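Local coordinates for hydrazine synthase alpha subunit (Candidatus Kuenenia stuttgartiensis, PDB 5C2V), which catalyses the condensation of hydroxylamine with ammonia to form hydrazine, the second half-reaction of the hydrazine synthase complex, and binds two c-type hemes, at the trimethyl glycine site. Numbering follows the deposited sequence.

The trimethyl glycine site. Residues 724-726, 737, 742. With BET (trimethyl glycine), chain B.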
# COMPACT_ATOMS: atom_id res chain seq x y z
N GLU A 724 -24.06 7.44 21.72
CA GLU A 724 -23.87 6.33 22.66
C GLU A 724 -24.27 4.97 22.08
O GLU A 724 -25.03 4.22 22.70
CB GLU A 724 -24.65 6.58 23.96
CG GLU A 724 -24.17 7.78 24.76
CD GLU A 724 -22.77 7.61 25.34
OE1 GLU A 724 -22.21 6.49 25.27
OE2 GLU A 724 -22.23 8.60 25.86
N ALA A 725 -23.76 4.65 20.90
CA ALA A 725 -24.09 3.40 20.24
C ALA A 725 -22.94 2.93 19.36
O ALA A 725 -22.03 3.70 19.05
CB ALA A 725 -25.36 3.55 19.41
N GLU A 726 -22.97 1.66 18.96
CA GLU A 726 -21.96 1.17 18.03
C GLU A 726 -22.54 1.38 16.64
O GLU A 726 -23.42 0.65 16.20
CB GLU A 726 -21.63 -0.30 18.32
CG GLU A 726 -20.86 -1.04 17.23
CD GLU A 726 -20.61 -2.50 17.58
OE1 GLU A 726 -20.91 -2.90 18.72
OE2 GLU A 726 -20.12 -3.25 16.71
N PHE A 737 -16.00 2.53 25.21
CA PHE A 737 -16.72 2.98 26.39
C PHE A 737 -16.05 2.47 27.66
O PHE A 737 -15.85 1.27 27.82
CB PHE A 737 -18.18 2.52 26.33
CG PHE A 737 -18.82 2.70 24.99
CD1 PHE A 737 -19.30 3.93 24.59
CD2 PHE A 737 -18.92 1.63 24.11
CE1 PHE A 737 -19.89 4.10 23.35
CE2 PHE A 737 -19.51 1.79 22.87
CZ PHE A 737 -19.99 3.02 22.49
N ARG A 742 -18.52 5.96 33.64
CA ARG A 742 -19.24 6.24 32.40
C ARG A 742 -20.32 7.30 32.57
O ARG A 742 -21.05 7.31 33.57
CB ARG A 742 -19.86 4.95 31.86
CG ARG A 742 -20.75 5.14 30.64
CD ARG A 742 -19.94 5.19 29.35
NE ARG A 742 -20.81 5.14 28.18
CZ ARG A 742 -21.30 4.02 27.65
NH1 ARG A 742 -21.01 2.85 28.20
NH2 ARG A 742 -22.07 4.08 26.58
N BET B . -23.83 -0.44 23.41
CA BET B . -23.27 0.90 23.85
C BET B . -22.94 0.86 25.44
O BET B . -21.92 0.20 25.75
OXT BET B . -23.75 1.50 26.15
C1 BET B . -24.60 -0.27 22.11
C2 BET B . -24.79 -1.01 24.45
C3 BET B . -22.71 -1.42 23.11
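Phe737 turns one face of its ring toward trimethyl glycine, in a loop site of the C-terminal cytochrome c domain built from residues 724-726, which follow helix 717-722, with Phe737 and Arg742 from later loop. The carboxylate carbon C of the ligand stands 4.3 Å above the plane of the Phe737 ring, displaced toward its rim, and the rim atom CE2 lies 4.0 Å from the methylene CA. The face therefore supports the join between carboxylate and methylene rather than the trimethylammonium head. With CG anti to its own carbonyl carbon (chi1 -44°), Phe737 also brings CD1 over a face of the Arg742 guanidinium, so the ring borders both partners of the ion pair.

Arg742 supplies the polar grip. Its terminal NH2 donates to the ligand carboxylate oxygen OXT at 3.1 Å, a salt-bridged hydrogen bond with 154° at the hydrogen. OXT lies near the guanidinium plane, and the ligand's carboxylate carbon meets the group at its edge. The bond in evidence runs through NH2, while NH1 sits 3.7 Å from both carboxylate oxygens, O and OXT, beyond hydrogen-bond length. CG is anti to the backbone N, and a bend at chi2 (83°) redirects the chain before the guanidinium.

The Glu724 side chain braces Arg742 from the second shell: its OE1 accepts from the same Arg742 NH2 at 2.8 Å, nearly straight, with the nitrogen above the carboxylate plane. One nitrogen thus serves two carboxylates, which probably steadies the guanidinium while partly offsetting its charge.

The backbone of Glu724 meets the ligand directly, its carbonyl O 3.9 Å from the methylene CA. Ala725 and Glu726 border the ammonium end, where the methyl carbon C1 lies 4.0 Å from the backbone N of Glu726. The protein hides 125 of the ligand's 276 Å², so more than half of the ligand surface is not covered by it; trimethyl glycine may come from purification or crystallisation.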